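ORF10 (Moritella marina, PDB 6RIW) probably condenses acyl chains during polyunsaturated fatty acid synthesis, as the ketosynthase–chain length factor didomain of a longer multidomain synthase protein. Local coordinates at residues Y76-D81 with A176-Q181; Q559-A564 with I689-D694; V576-A581 with R648-W653. All blocks are in the same frame, centred on the assembly; numbering follows the deposited sequence.

Contact 1 (Y76-D81 with A176-Q181)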
loop_
_atom_site.group_PDB
_atom_site.type_symbol
_atom_site.label_atom_id
_atom_site.label_comp_id
_atom_site.label_asym_id
_atom_site.label_seq_id
_atom_site.Cartn_x
_atom_site.Cartn_y
_atom_site.Cartn_z
ATOM N N TYR A 76 15.725 -9.265 17.993
ATOM C CA TYR A 76 15.466 -7.964 17.389
ATOM C C TYR A 76 15.589 -6.859 18.438
ATOM O O TYR A 76 15.753 -7.111 19.635
ATOM C CB TYR A 76 14.065 -7.930 16.752
ATOM C CG TYR A 76 13.897 -8.897 15.616
ATOM C CD1 TYR A 76 14.197 -8.517 14.320
ATOM C CD2 TYR A 76 13.481 -10.197 15.841
ATOM C CE1 TYR A 76 14.069 -9.402 13.275
ATOM C CE2 TYR A 76 13.345 -11.089 14.801
ATOM C CZ TYR A 76 13.638 -10.683 13.525
ATOM O OH TYR A 76 13.514 -11.567 12.494
ATOM N N GLN A 77 15.472 -5.611 17.981
ATOM C CA GLN A 77 15.527 -4.493 18.917
ATOM C C GLN A 77 14.166 -4.206 19.555
ATOM O O GLN A 77 14.057 -3.307 20.401
ATOM C CB GLN A 77 16.106 -3.258 18.219
ATOM C CG GLN A 77 17.544 -3.539 17.721
ATOM C CD GLN A 77 18.354 -2.300 17.423
ATOM O OE1 GLN A 77 17.961 -1.174 17.737
ATOM N NE2 GLN A 77 19.508 -2.503 16.806
ATOM N N LEU A 78 13.146 -4.965 19.187
ATOM C CA LEU A 78 11.834 -4.930 19.811
ATOM C C LEU A 78 11.578 -6.249 20.520
ATOM O O LEU A 78 12.054 -7.303 20.096
ATOM C CB LEU A 78 10.734 -4.675 18.775
ATOM C CG LEU A 78 10.724 -3.233 18.265
ATOM C CD1 LEU A 78 9.761 -3.100 17.109
ATOM C CD2 LEU A 78 10.386 -2.231 19.383
ATOM N N ASP A 79 10.798 -6.169 21.593
ATOM C CA ASP A 79 10.577 -7.289 22.497
ATOM C C ASP A 79 9.933 -8.486 21.794
ATOM O O ASP A 79 9.030 -8.345 20.961
ATOM C CB ASP A 79 9.711 -6.802 23.672
ATOM C CG ASP A 79 8.980 -7.925 24.386
ATOM O OD1 ASP A 79 9.635 -8.699 25.114
ATOM O OD2 ASP A 79 7.741 -8.020 24.236
ATOM N N ASN A 80 10.412 -9.675 22.160
ATOM C CA ASN A 80 9.933 -10.940 21.603
ATOM C C ASN A 80 8.407 -11.064 21.672
ATOM O O ASN A 80 7.750 -11.408 20.682
ATOM C CB ASN A 80 10.622 -12.080 22.373
ATOM C CG ASN A 80 10.095 -13.456 22.012
ATOM O OD1 ASN A 80 9.029 -13.886 22.474
ATOM N ND2 ASN A 80 10.862 -14.170 21.205
ATOM N N ASP A 81 7.822 -10.785 22.838
ATOM C CA ASP A 81 6.381 -10.971 23.007
ATOM C C ASP A 81 5.568 -10.036 22.112
ATOM O O ASP A 81 4.514 -10.427 21.593
ATOM C CB ASP A 81 6.000 -10.770 24.469
ATOM C CG ASP A 81 6.658 -11.793 25.375
ATOM O OD1 ASP A 81 7.511 -11.396 26.201
ATOM O OD2 ASP A 81 6.329 -12.995 25.243
ATOM N N ALA A 176 7.016 -1.382 7.184
ATOM C CA ALA A 176 8.329 -0.836 6.853
ATOM C C ALA A 176 8.947 -0.109 8.048
ATOM O O ALA A 176 10.152 -0.220 8.294
ATOM C CB ALA A 176 8.226 0.104 5.654
ATOM N N ALA A 177 8.143 0.646 8.798
ATOM C CA ALA A 177 8.665 1.306 9.992
ATOM C C ALA A 177 9.030 0.292 11.068
ATOM O O ALA A 177 9.967 0.514 11.839
ATOM C CB ALA A 177 7.635 2.311 10.529
ATOM N N LEU A 178 8.296 -0.815 11.145
ATOM C CA LEU A 178 8.613 -1.832 12.133
ATOM C C LEU A 178 9.939 -2.502 11.813
ATOM O O LEU A 178 10.747 -2.762 12.716
ATOM C CB LEU A 178 7.500 -2.867 12.182
ATOM C CG LEU A 178 7.782 -4.068 13.079
ATOM C CD1 LEU A 178 7.555 -3.663 14.499
ATOM C CD2 LEU A 178 6.844 -5.207 12.730
ATOM N N ILE A 179 10.166 -2.801 10.535
ATOM C CA ILE A 179 11.462 -3.313 10.101
ATOM C C ILE A 179 12.571 -2.344 10.494
ATOM O O ILE A 179 13.609 -2.750 11.031
ATOM C CB ILE A 179 11.442 -3.586 8.587
ATOM C CG1 ILE A 179 10.688 -4.900 8.332
ATOM C CG2 ILE A 179 12.868 -3.602 8.002
ATOM C CD1 ILE A 179 10.216 -5.058 6.907
ATOM N N ALA A 180 12.365 -1.043 10.249
ATOM C CA ALA A 180 13.404 -0.069 10.576
ATOM C C ALA A 180 13.700 -0.078 12.070
ATOM O O ALA A 180 14.870 -0.090 12.481
ATOM C CB ALA A 180 12.989 1.335 10.110
ATOM N N GLN A 181 12.655 -0.126 12.902
ATOM C CA GLN A 181 12.900 -0.090 14.338
ATOM C C GLN A 181 13.502 -1.399 14.830
ATOM O O GLN A 181 14.463 -1.380 15.608
ATOM C CB GLN A 181 11.624 0.248 15.123
ATOM C CG GLN A 181 11.908 0.394 16.629
ATOM C CD GLN A 181 10.753 0.992 17.425
ATOM O OE1 GLN A 181 9.599 1.035 16.976
ATOM N NE2 GLN A 181 11.071 1.471 18.615
HETATM O O HOH W 1 15.623 0.504 16.938
#
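Leu78 and Gln181 form the larger part of this contact, in which the loop leading into helix 80-84 lies against helix 174-183 of the ketosynthase half. The apolar part centres on Leu78. Its CD1 meets Leu178 CD1 at 3.5 Å, closer than methyl groups usually come, so the packing is tight here, and it also brushes Gln181 CG. Leu178 reaches this point because its CG stands anti to the backbone N (chi1 174°), which carries the branch across to the loop. Leu78 CD2 lies over the face of the Gln181 amide, 3.8 Å from Gln181 CD, the two side chains crossing at about a right angle. Gln77 CB packs 3.6 Å from Gln181 O. Helix 80-84 adds Leu83, which touches both leucines.

The polar part runs through the helix backbone. A water bridges Gln181 O to the Gln77 amide, giving one hydrogen to Gln181 O at 2.6 Å and the other to Gln77 OE1 at 3.0 Å, and the Gln77 backbone bonds to Ala182. Gln181 OE1 makes a weak hydrogen bond to Asn875. Cut back to an alanine, Gln181 would probably no longer cover Leu78 CD2 from this side, and Asn875 ND2 would lose a weak acceptor. No direct hydrogen bond joins the two segments; leucine packing closes the inner side, while towards the exposed Gln77 the link is water-mediated, as suits a partly buried contact.

Contact 2 (Q559-A564 with I689-D694)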
loop_
_atom_site.group_PDB
_atom_site.type_symbol
_atom_site.label_atom_id
_atom_site.label_comp_id
_atom_site.label_asym_id
_atom_site.label_seq_id
_atom_site.Cartn_x
_atom_site.Cartn_y
_atom_site.Cartn_z
ATOM N N GLN A 559 -10.750 12.819 -7.911
ATOM C CA GLN A 559 -11.287 14.161 -8.117
ATOM C C GLN A 559 -10.292 15.239 -7.689
ATOM O O GLN A 559 -10.081 16.212 -8.422
ATOM C CB GLN A 559 -12.603 14.323 -7.363
ATOM C CG GLN A 559 -13.302 15.622 -7.627
ATOM C CD GLN A 559 -14.782 15.534 -7.315
ATOM O OE1 GLN A 559 -15.173 15.475 -6.149
ATOM N NE2 GLN A 559 -15.609 15.499 -8.361
ATOM N N VAL A 560 -9.678 15.103 -6.502
ATOM C CA VAL A 560 -8.771 16.167 -6.066
ATOM C C VAL A 560 -7.506 16.177 -6.917
ATOM O O VAL A 560 -6.960 17.249 -7.212
ATOM C CB VAL A 560 -8.442 16.083 -4.558
ATOM C CG1 VAL A 560 -9.697 16.289 -3.706
ATOM C CG2 VAL A 560 -7.714 14.755 -4.176
ATOM N N ALA A 561 -7.019 15.000 -7.322
ATOM C CA ALA A 561 -5.811 14.944 -8.146
ATOM C C ALA A 561 -6.054 15.580 -9.507
ATOM O O ALA A 561 -5.220 16.347 -10.006
ATOM C CB ALA A 561 -5.339 13.495 -8.341
ATOM N N ASP A 562 -7.199 15.269 -10.113
ATOM C CA ASP A 562 -7.577 15.871 -11.394
ATOM C C ASP A 562 -7.643 17.389 -11.286
ATOM O O ASP A 562 -7.125 18.107 -12.149
ATOM C CB ASP A 562 -8.929 15.308 -11.838
ATOM C CG ASP A 562 -9.283 15.679 -13.282
ATOM O OD1 ASP A 562 -8.441 15.502 -14.184
ATOM O OD2 ASP A 562 -10.426 16.129 -13.498
ATOM N N ASN A 563 -8.275 17.896 -10.225
ATOM C CA ASN A 563 -8.404 19.340 -10.046
ATOM C C ASN A 563 -7.046 19.993 -9.807
ATOM O O ASN A 563 -6.755 21.060 -10.370
ATOM C CB ASN A 563 -9.362 19.647 -8.889
ATOM C CG ASN A 563 -10.804 19.364 -9.246
ATOM O OD1 ASN A 563 -11.159 19.310 -10.421
ATOM N ND2 ASN A 563 -11.644 19.185 -8.237
ATOM N N ALA A 564 -6.187 19.360 -8.995
ATOM C CA ALA A 564 -4.855 19.911 -8.773
ATOM C C ALA A 564 -4.044 19.940 -10.076
ATOM O O ALA A 564 -3.302 20.898 -10.334
ATOM C CB ALA A 564 -4.128 19.105 -7.680
ATOM N N ILE A 689 2.481 14.699 -9.138
ATOM C CA ILE A 689 1.237 14.905 -8.408
ATOM C C ILE A 689 1.380 14.137 -7.110
ATOM O O ILE A 689 1.663 12.933 -7.134
ATOM C CB ILE A 689 0.027 14.391 -9.202
ATOM C CG1 ILE A 689 -0.083 15.108 -10.547
ATOM C CG2 ILE A 689 -1.241 14.552 -8.383
ATOM C CD1 ILE A 689 -1.304 14.706 -11.357
ATOM N N ILE A 690 1.201 14.813 -5.977
ATOM C CA ILE A 690 1.132 14.112 -4.693
ATOM C C ILE A 690 -0.301 14.226 -4.203
ATOM O O ILE A 690 -0.758 15.321 -3.874
ATOM C CB ILE A 690 2.104 14.669 -3.652
ATOM C CG1 ILE A 690 3.537 14.641 -4.207
ATOM C CG2 ILE A 690 1.976 13.815 -2.356
ATOM C CD1 ILE A 690 4.576 15.224 -3.249
ATOM N N ALA A 691 -1.019 13.110 -4.185
ATOM C CA ALA A 691 -2.382 13.100 -3.675
ATOM C C ALA A 691 -2.408 12.333 -2.361
ATOM O O ALA A 691 -1.489 11.567 -2.027
ATOM C CB ALA A 691 -3.358 12.484 -4.690
ATOM N N ALA A 692 -3.445 12.569 -1.585
ATOM C CA ALA A 692 -3.528 11.917 -0.288
ATOM C C ALA A 692 -4.992 11.686 0.003
ATOM O O ALA A 692 -5.813 12.549 -0.292
ATOM C CB ALA A 692 -2.913 12.774 0.821
ATOM N N VAL A 693 -5.320 10.550 0.613
ATOM C CA VAL A 693 -6.714 10.289 0.955
ATOM C C VAL A 693 -6.750 9.410 2.193
ATOM O O VAL A 693 -5.980 8.449 2.320
ATOM C CB VAL A 693 -7.489 9.645 -0.215
ATOM C CG1 VAL A 693 -6.807 8.369 -0.706
ATOM C CG2 VAL A 693 -8.939 9.361 0.179
ATOM N N ASP A 694 -7.628 9.763 3.120
ATOM C CA ASP A 694 -7.956 8.870 4.226
ATOM C C ASP A 694 -9.401 9.160 4.593
ATOM O O ASP A 694 -9.726 10.246 5.092
ATOM C CB ASP A 694 -7.028 9.069 5.428
ATOM C CG ASP A 694 -7.050 7.870 6.377
ATOM O OD1 ASP A 694 -8.034 7.080 6.302
ATOM O OD2 ASP A 694 -6.095 7.700 7.173
#
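Ala561 of helix 552-567 touches Ile689 and Ala691 of strand 687-694, and the residues just before and after it show how a helix with small side chains can settle on a sheet. One position earlier, Val560 directs its CB towards the strand, yet it stops short of true contact: its CG2 remains 4.9 Å from Ala691 CB, and it packs instead on Ala747 of the adjoining strand 741-752.

At Ala561 the helix comes nearest, with its CA 5.9 Å from the CA of Ala691. The single methyl group faces two partners two residues apart on one face of the strand. Its CB lies 4.2 Å from Ile689 CG2 and 4.3 Å from Ala691 CB, both ordinary van der Waals separations. Ile689 offers that branch because CG2 stands anti to its backbone N, while the longer CG1 arm carries CD1 elsewhere. An alanine set against an alanine is what allows the two backbones to lie so close.

This is the helix-on-sheet layering of the thiolase fold, here in the second of the two ketosynthase-like domains of the chain, and strand 687-694 runs parallel to its neighbour 576-581.

Asp562 turns the other way. Its OD1 takes a salt bridge from Arg539 and a hydrogen bond from Trp653 NE1, and its OD2 pairs with Lys566 one turn further on, which probably offsets the charge of this buried carboxylate. Asn563, which lies well away from the strand, gives its ND2 to Asp475 OD2. With Ala564 the helix face returns to the sheet, its CB 5.4 Å from Ile689 CG2 and in contact with Ala747.

Contact 3 (V576-A581 with R648-W653)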
loop_
_atom_site.group_PDB
_atom_site.type_symbol
_atom_site.label_atom_id
_atom_site.label_comp_id
_atom_site.label_asym_id
_atom_site.label_seq_id
_atom_site.Cartn_x
_atom_site.Cartn_y
_atom_site.Cartn_z
ATOM N N VAL A 576 4.951 12.357 -16.215
ATOM C CA VAL A 576 4.542 12.898 -14.920
ATOM C C VAL A 576 4.291 11.725 -13.993
ATOM O O VAL A 576 3.669 10.732 -14.399
ATOM C CB VAL A 576 3.279 13.775 -15.041
ATOM C CG1 VAL A 576 2.638 14.097 -13.654
ATOM C CG2 VAL A 576 3.615 15.068 -15.757
ATOM N N ALA A 577 4.766 11.840 -12.751
ATOM C CA ALA A 577 4.557 10.813 -11.732
ATOM C C ALA A 577 3.359 11.142 -10.838
ATOM O O ALA A 577 3.020 12.306 -10.611
ATOM C CB ALA A 577 5.810 10.644 -10.872
ATOM N N VAL A 578 2.708 10.094 -10.334
ATOM C CA VAL A 578 1.566 10.238 -9.432
ATOM C C VAL A 578 1.873 9.426 -8.178
ATOM O O VAL A 578 2.049 8.203 -8.261
ATOM C CB VAL A 578 0.254 9.764 -10.080
ATOM C CG1 VAL A 578 -0.929 9.973 -9.134
ATOM C CG2 VAL A 578 -0.032 10.520 -11.407
ATOM N N LEU A 579 1.987 10.099 -7.032
ATOM C CA LEU A 579 2.238 9.433 -5.764
ATOM C C LEU A 579 1.009 9.620 -4.893
ATOM O O LEU A 579 0.545 10.751 -4.720
ATOM C CB LEU A 579 3.471 10.022 -5.059
ATOM C CG LEU A 579 4.752 10.142 -5.892
ATOM C CD1 LEU A 579 5.823 10.766 -5.036
ATOM C CD2 LEU A 579 5.216 8.765 -6.389
ATOM N N VAL A 580 0.455 8.530 -4.368
ATOM C CA VAL A 580 -0.734 8.647 -3.524
ATOM C C VAL A 580 -0.360 8.223 -2.105
ATOM O O VAL A 580 -0.084 7.046 -1.851
ATOM C CB VAL A 580 -1.900 7.810 -4.063
ATOM C CG1 VAL A 580 -3.117 7.940 -3.145
ATOM C CG2 VAL A 580 -2.253 8.254 -5.497
ATOM N N ALA A 581 -0.385 9.177 -1.180
ATOM C CA ALA A 581 -0.211 8.895 0.237
ATOM C C ALA A 581 -1.500 8.319 0.803
ATOM O O ALA A 581 -2.564 8.928 0.678
ATOM C CB ALA A 581 0.177 10.173 0.983
ATOM N N ARG A 648 -5.408 5.321 -12.351
ATOM C CA ARG A 648 -6.581 5.869 -13.030
ATOM C C ARG A 648 -6.343 7.310 -13.460
ATOM O O ARG A 648 -6.851 7.742 -14.510
ATOM C CB ARG A 648 -7.813 5.795 -12.128
ATOM C CG ARG A 648 -8.394 4.392 -11.977
ATOM C CD ARG A 648 -9.657 4.443 -11.130
ATOM N NE ARG A 648 -9.804 3.246 -10.309
ATOM C CZ ARG A 648 -10.345 2.109 -10.739
ATOM N NH1 ARG A 648 -10.804 2.014 -11.990
ATOM N NH2 ARG A 648 -10.426 1.065 -9.919
ATOM N N ILE A 649 -5.583 8.061 -12.660
ATOM C CA ILE A 649 -5.208 9.424 -13.038
ATOM C C ILE A 649 -4.223 9.396 -14.202
ATOM O O ILE A 649 -4.390 10.123 -15.192
ATOM C CB ILE A 649 -4.635 10.175 -11.820
ATOM C CG1 ILE A 649 -5.774 10.593 -10.894
ATOM C CG2 ILE A 649 -3.781 11.402 -12.263
ATOM C CD1 ILE A 649 -6.781 11.560 -11.563
ATOM N N SER A 650 -3.202 8.532 -14.120
ATOM C CA SER A 650 -2.256 8.389 -15.235
ATOM C C SER A 650 -2.941 7.944 -16.517
ATOM O O SER A 650 -2.509 8.324 -17.618
ATOM C CB SER A 650 -1.158 7.380 -14.894
ATOM O OG SER A 650 -0.473 7.769 -13.716
ATOM N N ALA A 651 -3.978 7.113 -16.411
ATOM C CA ALA A 651 -4.680 6.701 -17.625
ATOM C C ALA A 651 -5.544 7.835 -18.167
ATOM O O ALA A 651 -5.629 8.028 -19.386
ATOM C CB ALA A 651 -5.520 5.445 -17.367
ATOM N N LEU A 652 -6.169 8.610 -17.278
ATOM C CA LEU A 652 -6.973 9.754 -17.705
ATOM C C LEU A 652 -6.126 10.804 -18.412
ATOM O O LEU A 652 -6.562 11.404 -19.407
ATOM C CB LEU A 652 -7.682 10.377 -16.500
ATOM C CG LEU A 652 -8.478 11.662 -16.757
ATOM C CD1 LEU A 652 -9.656 11.375 -17.695
ATOM C CD2 LEU A 652 -8.971 12.300 -15.447
ATOM N N TRP A 653 -4.915 11.042 -17.921
ATOM C CA TRP A 653 -4.051 12.092 -18.448
ATOM C C TRP A 653 -2.994 11.561 -19.405
ATOM O O TRP A 653 -2.187 12.349 -19.913
ATOM C CB TRP A 653 -3.377 12.846 -17.292
ATOM C CG TRP A 653 -4.303 13.778 -16.556
ATOM C CD1 TRP A 653 -5.266 13.440 -15.637
ATOM C CD2 TRP A 653 -4.366 15.200 -16.689
ATOM N NE1 TRP A 653 -5.914 14.566 -15.190
ATOM C CE2 TRP A 653 -5.380 15.660 -15.820
ATOM C CE3 TRP A 653 -3.649 16.136 -17.450
ATOM C CZ2 TRP A 653 -5.697 17.014 -15.691
ATOM C CZ3 TRP A 653 -3.971 17.475 -17.328
ATOM C CH2 TRP A 653 -4.977 17.904 -16.449
HETATM O O HOH W 2 2.105 8.445 -14.137
#
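In the helix-on-sheet layering of the thiolase fold, Val578 of strand 576-581 meets Ile649 and Ser650 of helix 642-653. The strand runs between 659-663 and 687-694, parallel to both. Its two faces have different company: Leu579 and Ala581 lie against helix 668-682, whereas Val578 looks towards helix 642-653.

A single methyl group carries the side-chain contact. Val578 has CG1 anti to its backbone N (chi1 -178°), which leaves CG2 as the branch that projects to the helix. There CG2 lies 3.9 Å from Ile649 CG2, the two side chains crossing at about a right angle. Ile649 sends only this short branch to the strand; its CG1 arm folds away at chi2 -62°, taking CD1 off to the side. The same Val578 CG2 rests 3.6 Å from Ser650 OG, a methyl group beside a hydroxyl oxygen whose hydrogen bonding is directed to a water rather than to the valine. The nearest CA atoms across the contact, those of Val578 and Ser650, are 7.2 Å apart.

Ser650 supplies the polar half of the contact. Its hydroxyl has one hydrogen to give, and the water takes it; Ala646 O, a turn back in the helix, is at most a weak, competing acceptor, since the two bonds cannot both be made in full at once. The serine therefore reaches the strand indirectly, with no hydrogen bond passing straight between the two segments. The link is a water, which accepts from Ser650 OG at 2.7 Å and donates to Val576 O at 2.8 Å.

Contacts 2 and 3 are fully buried and belong to one sheet of the second ketosynthase-like domain. Their centres are about 9 Å apart, and strands 687-694 and 576-581 are joined by backbone bonds such as Ile689 O to Leu579 N. Contact 3 is nested within the chain loop that contact 2 closes. Contact 1 lies in the first domain, on the opposite side of the chain's centre, with its centre about 33 Å from either of the others, and is only partly buried. The chemistry follows: contact 2 is purely apolar and close, contact 3 inserts one water beside a methyl group, and contact 1 pairs tight leucines with a water bridge between two glutamines, at its more exposed margin.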